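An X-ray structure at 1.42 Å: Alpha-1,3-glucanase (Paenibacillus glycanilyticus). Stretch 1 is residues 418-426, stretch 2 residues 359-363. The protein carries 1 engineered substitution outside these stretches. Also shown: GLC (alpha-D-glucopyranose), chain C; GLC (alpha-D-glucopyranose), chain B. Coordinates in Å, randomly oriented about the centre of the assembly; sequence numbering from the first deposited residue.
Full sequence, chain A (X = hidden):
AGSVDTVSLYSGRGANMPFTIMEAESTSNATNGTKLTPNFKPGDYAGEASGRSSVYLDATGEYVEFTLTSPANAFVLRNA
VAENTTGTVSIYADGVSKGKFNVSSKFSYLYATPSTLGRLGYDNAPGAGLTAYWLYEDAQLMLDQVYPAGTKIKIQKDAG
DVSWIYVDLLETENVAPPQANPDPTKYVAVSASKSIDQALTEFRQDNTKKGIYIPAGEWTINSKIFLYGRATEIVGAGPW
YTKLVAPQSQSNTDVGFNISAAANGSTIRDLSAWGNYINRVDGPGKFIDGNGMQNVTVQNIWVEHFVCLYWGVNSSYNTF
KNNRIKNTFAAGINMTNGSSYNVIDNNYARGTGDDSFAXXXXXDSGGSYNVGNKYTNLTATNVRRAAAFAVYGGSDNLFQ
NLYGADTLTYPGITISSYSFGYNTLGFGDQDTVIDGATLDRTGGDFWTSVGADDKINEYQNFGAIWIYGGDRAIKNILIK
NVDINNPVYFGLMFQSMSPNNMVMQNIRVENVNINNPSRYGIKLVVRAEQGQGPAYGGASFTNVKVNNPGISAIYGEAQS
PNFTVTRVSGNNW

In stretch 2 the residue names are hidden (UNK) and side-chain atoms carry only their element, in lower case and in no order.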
ATOM      1  N   TYR A 418       1.175 -21.131  -0.745  1.00 12.77           N
ATOM      2  CA  TYR A 418       0.890 -21.526  -2.120  1.00 13.34           C
ATOM      3  C   TYR A 418       2.059 -21.151  -3.030  1.00 14.99           C
ATOM      4  O   TYR A 418       2.632 -20.066  -2.912  1.00 15.04           O
ATOM      5  CB  TYR A 418      -0.410 -20.885  -2.610  1.00 13.28           C
ATOM      6  CG  TYR A 418      -0.794 -21.352  -3.995  1.00 15.01           C
ATOM      7  CD1 TYR A 418      -0.947 -22.704  -4.272  1.00 16.12           C
ATOM      8  CD2 TYR A 418      -0.969 -20.446  -5.024  1.00 17.37           C
ATOM      9  CE1 TYR A 418      -1.274 -23.139  -5.545  1.00 18.55           C
ATOM     10  CE2 TYR A 418      -1.308 -20.867  -6.293  1.00 17.02           C
ATOM     11  CZ  TYR A 418      -1.451 -22.212  -6.548  1.00 20.88           C
ATOM     12  OH  TYR A 418      -1.779 -22.626  -7.821  1.00 24.41           O
ATOM     13  N   SER A 419       2.422 -22.066  -3.933  1.00 13.25           N
ATOM     14  CA  SER A 419       3.604 -21.878  -4.774  1.00 15.92           C
ATOM     15  C   SER A 419       3.370 -20.978  -5.979  1.00 17.63           C
ATOM     16  O   SER A 419       4.345 -20.448  -6.528  1.00 16.10           O
ATOM     17  CB  SER A 419       4.116 -23.239  -5.261  1.00 17.53           C
ATOM     18  OG  SER A 419       3.272 -23.778  -6.267  1.00 16.48           O
ATOM     19  N   PHE A 420       2.123 -20.796  -6.402  1.00 15.60           N
ATOM     20  CA  PHE A 420       1.792 -20.080  -7.633  1.00 16.93           C
ATOM     21  C   PHE A 420       2.492 -20.664  -8.860  1.00 20.32           C
ATOM     22  O   PHE A 420       2.675 -19.972  -9.871  1.00 21.06           O
ATOM     23  CB  PHE A 420       2.036 -18.569  -7.516  1.00 17.52           C
ATOM     24  CG  PHE A 420       1.195 -17.900  -6.458  1.00 16.12           C
ATOM     25  CD1 PHE A 420       1.594 -17.902  -5.131  1.00 15.45           C
ATOM     26  CD2 PHE A 420       0.007 -17.274  -6.796  1.00 19.38           C
ATOM     27  CE1 PHE A 420       0.819 -17.292  -4.158  1.00 17.92           C
ATOM     28  CE2 PHE A 420      -0.769 -16.660  -5.832  1.00 20.73           C
ATOM     29  CZ  PHE A 420      -0.362 -16.672  -4.509  1.00 18.48           C
ATOM     30  N   GLY A 421       2.896 -21.931  -8.787  1.00 19.54           N
ATOM     31  CA  GLY A 421       3.605 -22.571  -9.876  1.00 20.65           C
ATOM     32  C   GLY A 421       5.099 -22.341  -9.898  1.00 23.65           C
ATOM     33  O   GLY A 421       5.782 -22.904 -10.765  1.00 23.85           O
ATOM     34  N   TYR A 422       5.632 -21.545  -8.978  1.00 20.51           N
ATOM     35  CA  TYR A 422       7.059 -21.282  -8.926  1.00 19.07           C
ATOM     36  C   TYR A 422       7.770 -22.325  -8.062  1.00 21.25           C
ATOM     37  O   TYR A 422       7.147 -23.163  -7.410  1.00 21.93           O
ATOM     38  CB  TYR A 422       7.320 -19.859  -8.422  1.00 19.97           C
ATOM     39  CG  TYR A 422       6.681 -18.795  -9.295  1.00 20.50           C
ATOM     40  CD1 TYR A 422       7.231 -18.459 -10.529  1.00 21.92           C
ATOM     41  CD2 TYR A 422       5.537 -18.125  -8.887  1.00 23.51           C
ATOM     42  CE1 TYR A 422       6.651 -17.489 -11.331  1.00 22.42           C
ATOM     43  CE2 TYR A 422       4.952 -17.150  -9.683  1.00 25.44           C
ATOM     44  CZ  TYR A 422       5.512 -16.839 -10.903  1.00 26.34           C
ATOM     45  OH  TYR A 422       4.929 -15.875 -11.695  1.00 24.11           O
ATOM     46  N   ASN A 423       9.100 -22.265  -8.062  1.00 21.29           N
ATOM     47  CA  ASN A 423       9.922 -23.239  -7.348  1.00 25.62           C
ATOM     48  C   ASN A 423      10.166 -22.715  -5.938  1.00 21.72           C
ATOM     49  O   ASN A 423      11.019 -21.849  -5.720  1.00 21.83           O
ATOM     50  CB  ASN A 423      11.231 -23.459  -8.095  1.00 25.73           C
ATOM     51  CG  ASN A 423      12.089 -24.540  -7.468  1.00 30.19           C
ATOM     52  OD1 ASN A 423      11.673 -25.221  -6.529  1.00 36.49           O
ATOM     53  ND2 ASN A 423      13.296 -24.709  -7.995  1.00 41.12           N
ATOM     54  N   THR A 424       9.425 -23.249  -4.967  1.00 19.43           N
ATOM     55  CA  THR A 424       9.549 -22.777  -3.595  1.00 18.60           C
ATOM     56  C   THR A 424       9.302 -23.916  -2.619  1.00 19.23           C
ATOM     57  O   THR A 424       8.551 -24.849  -2.905  1.00 20.30           O
ATOM     58  CB  THR A 424       8.583 -21.627  -3.294  1.00 22.05           C
ATOM     59  OG1 THR A 424       8.541 -21.414  -1.879  1.00 21.48           O
ATOM     60  CG2 THR A 424       7.186 -21.945  -3.800  1.00 20.63           C
ATOM     61  N   LEU A 425       9.943 -23.818  -1.456  1.00 19.76           N
ATOM     62  CA  LEU A 425       9.789 -24.783  -0.379  1.00 22.60           C
ATOM     63  C   LEU A 425       8.745 -24.359   0.645  1.00 20.01           C
ATOM     64  O   LEU A 425       8.528 -25.077   1.623  1.00 17.65           O
ATOM     65  CB  LEU A 425      11.134 -24.993   0.323  1.00 22.41           C
ATOM     66  CG  LEU A 425      12.313 -25.233  -0.626  1.00 30.74           C
ATOM     67  CD1 LEU A 425      13.642 -25.015   0.086  1.00 35.76           C
ATOM     68  CD2 LEU A 425      12.234 -26.633  -1.202  1.00 33.47           C
ATOM     69  N   GLY A 426       8.091 -23.217   0.451  1.00 14.70           N
ATOM     70  CA  GLY A 426       7.139 -22.754   1.447  1.00 14.61           C
ATOM     71  C   GLY A 426       7.838 -22.084   2.621  1.00 12.03           C
ATOM     72  O   GLY A 426       8.861 -21.418   2.465  1.00 13.09           O
ATOM     73  N   UNK A 359       6.636 -10.178   0.475  1.00 10.08           N
ATOM     74  CA  UNK A 359       7.846 -10.989   0.494  1.00 11.02           C
ATOM     75  C   UNK A 359       7.481 -12.325  -0.126  1.00 11.37           C
ATOM     76  O   UNK A 359       6.586 -13.011   0.376  1.00 13.60           O
ATOM     77  c   UNK A 359       9.973 -12.001   3.608  1.00 18.36           C
ATOM     78  c   UNK A 359      10.834 -11.047   1.471  1.00 15.83           C
ATOM     79  c   UNK A 359       8.336 -11.173   1.936  1.00 12.90           C
ATOM     80  c   UNK A 359       9.699 -11.843   2.121  1.00 15.08           C
ATOM     81  N   UNK A 360       8.108 -12.665  -1.246  1.00 12.04           N
ATOM     82  CA  UNK A 360       7.823 -13.931  -1.921  1.00 11.73           C
ATOM     83  C   UNK A 360       9.079 -14.784  -1.908  1.00 13.13           C
ATOM     84  O   UNK A 360      10.041 -14.498  -2.626  1.00 13.56           O
ATOM     85  c   UNK A 360       7.074 -17.175  -4.982  1.00 21.10           C
ATOM     86  c   UNK A 360       6.752 -15.021  -3.948  1.00 13.86           C
ATOM     87  c   UNK A 360       7.593 -15.999  -4.462  1.00 22.68           C
ATOM     88  c   UNK A 360       5.385 -15.255  -3.950  1.00 17.65           C
ATOM     89  c   UNK A 360       4.861 -16.429  -4.470  1.00 18.59           C
ATOM     90  c   UNK A 360       7.315 -13.746  -3.351  1.00 14.73           C
ATOM     91  c   UNK A 360       5.702 -17.384  -4.985  1.00 19.44           C
ATOM     92  N   UNK A 361       9.056 -15.846  -1.119  1.00 14.21           N
ATOM     93  CA  UNK A 361      10.215 -16.710  -0.969  1.00 15.06           C
ATOM     94  C   UNK A 361      10.186 -17.811  -2.017  1.00 16.52           C
ATOM     95  O   UNK A 361       9.169 -18.490  -2.194  1.00 18.56           O
ATOM     96  c   UNK A 361      10.225 -17.306   0.432  1.00 16.76           C
ATOM     97  o   UNK A 361      11.410 -18.033   0.688  1.00 18.57           O
ATOM     98  N   UNK A 362      11.307 -17.983  -2.708  1.00 16.75           N
ATOM     99  CA  UNK A 362      11.442 -19.025  -3.714  1.00 19.75           C
ATOM    100  C   UNK A 362      12.923 -19.322  -3.866  1.00 26.66           C
ATOM    101  O   UNK A 362      13.776 -18.514  -3.489  1.00 26.21           O
ATOM    102  c   UNK A 362      10.832 -18.597  -5.052  1.00 21.55           C
ATOM    103  N   UNK A 363      13.222 -20.496  -4.410  1.00 23.64           N
ATOM    104  CA  UNK A 363      14.612 -20.890  -4.603  1.00 30.93           C
ATOM    105  C   UNK A 363      15.193 -20.189  -5.825  1.00 34.63           C
ATOM    106  O   UNK A 363      14.576 -20.174  -6.893  1.00 42.67           O
ATOM    107  c   UNK A 363      13.884 -23.145  -3.761  1.00 27.80           C
ATOM    108  c   UNK A 363      14.745 -22.407  -4.782  1.00 39.17           C
ATOM    109  o   UNK A 363      14.326 -22.763  -6.105  1.00 46.43           O
TER
HETATM  110  C1  GLC C   2      -4.636 -19.640  -7.332  1.00 17.97           C
HETATM  111  C2  GLC C   2      -3.817 -18.540  -8.002  1.00 21.86           C
HETATM  112  C3  GLC C   2      -4.250 -18.368  -9.450  1.00 25.68           C
HETATM  113  C4  GLC C   2      -4.228 -19.710 -10.170  1.00 29.60           C
HETATM  114  C5  GLC C   2      -4.995 -20.777  -9.391  1.00 26.35           C
HETATM  115  C6  GLC C   2      -4.812 -22.148 -10.035  1.00 34.65           C
HETATM  116  O2  GLC C   2      -3.958 -17.325  -7.299  1.00 21.30           O
HETATM  117  O3  GLC C   2      -3.382 -17.458 -10.092  1.00 30.88           O
HETATM  118  O4  GLC C   2      -4.793 -19.569 -11.456  1.00 36.22           O
HETATM  119  O5  GLC C   2      -4.536 -20.851  -8.058  1.00 25.37           O
HETATM  120  O6  GLC C   2      -5.483 -23.123  -9.267  1.00 37.99           O
HETATM  121  C1  GLC B   2       7.740 -10.370 -12.087  1.00 20.24           C
HETATM  122  C2  GLC B   2       8.905 -10.431 -13.068  1.00 23.59           C
HETATM  123  C3  GLC B   2       8.832 -11.746 -13.836  1.00 25.01           C
HETATM  124  C4  GLC B   2       8.783 -12.927 -12.868  1.00 25.44           C
HETATM  125  C5  GLC B   2       7.638 -12.725 -11.872  1.00 22.00           C
HETATM  126  C6  GLC B   2       7.533 -13.846 -10.837  1.00 22.03           C
HETATM  127  O2  GLC B   2       8.811  -9.342 -13.967  1.00 24.72           O
HETATM  128  O3  GLC B   2       9.927 -11.863 -14.721  1.00 24.86           O
HETATM  129  O4  GLC B   2       8.593 -14.123 -13.595  1.00 23.67           O
HETATM  130  O5  GLC B   2       7.801 -11.483 -11.208  1.00 20.43           O
HETATM  131  O6  GLC B   2       8.748 -13.983 -10.126  1.00 24.04           O
HETATM  132  O   HOH W   1       6.960 -19.619  -0.915  1.00 18.42           O
HETATM  133  O   HOH W   2      10.243 -20.534   0.214  1.00 19.39           O

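Position 359 carries four side-chain carbons, forked at the second, and none reaches stretch 1. A branched apolar chain of this shape is leucine. Leu359 lies in the strand that leads into the contact and is buried without taking part in it.

Position 360, still in the strand, has one carbon followed by a ring of six carbons, with no oxygen on the ring, and that ring meets Ser419, Phe420 and Tyr422: phenylalanine. The CA-to-CB bond of Phe360 points sideways, yet with chi1 in the t well, the ring end comes nearer and lies against the turn from Ser419 to Tyr422. Its CE2 lies 3.6 Å from CD1 of Phe420 and its CZ lies 4.0 Å from CD2 of Tyr422. CZ also meets O of Ser419 at 3.7 Å, the carbonyl lying at the ring edge, near its plane. The planes of the Phe420 and Tyr422 rings are inclined to it by 62° and 82°.

Position 361 has one carbon and one oxygen, and this oxygen stays clear of direct contact with stretch 1. The pair spells serine. Water 2 joins OG of Ser361 to OG1 of Thr424, 2.8 Å from each, and donates to O of Gly426. The backbone O of Ser361 accepts from water 1 at 2.8 Å, and that water also bonds OG1 of Thr424.

Position 362 has a single carbon, 3.3 Å from O of Asn423, so it is alanine. Here the CA atoms of the two stretches come nearest: CA of Ala362 is 4.2 Å from CA of Thr424, and the CB of Ala362 lies 4.2 Å from CB of Thr424.

Position 363 has a carbon bearing one oxygen and one carbon, a forked side chain that touches Asn423, Thr424 and Leu425; this is threonine. N of Thr363 donates to O of Asn423 at 2.9 Å and 160°, while its OG1 adds a weak bond to the same O at 3.5 Å. Its CG2 rests 4.1 Å from CG of Leu425.

The contact divides its work along the chain. An aromatic side chain packs against a type I' turn at one end, and a backbone hydrogen bond ties the loops at the other; between them, waters link polar groups across the close approach. The turn is itself braced, by N of Tyr422 to O of Ser419 at 3.0 Å and by N of Gly421 to OG of Ser419 at 3.1 Å. Gly421 has backbone angles that would jam a CB against the preceding carbonyl. The rule to read is that one ring packs against a braced turn while one amide ties the residue just after it.

Stretch 2 (359-363) LFSAT
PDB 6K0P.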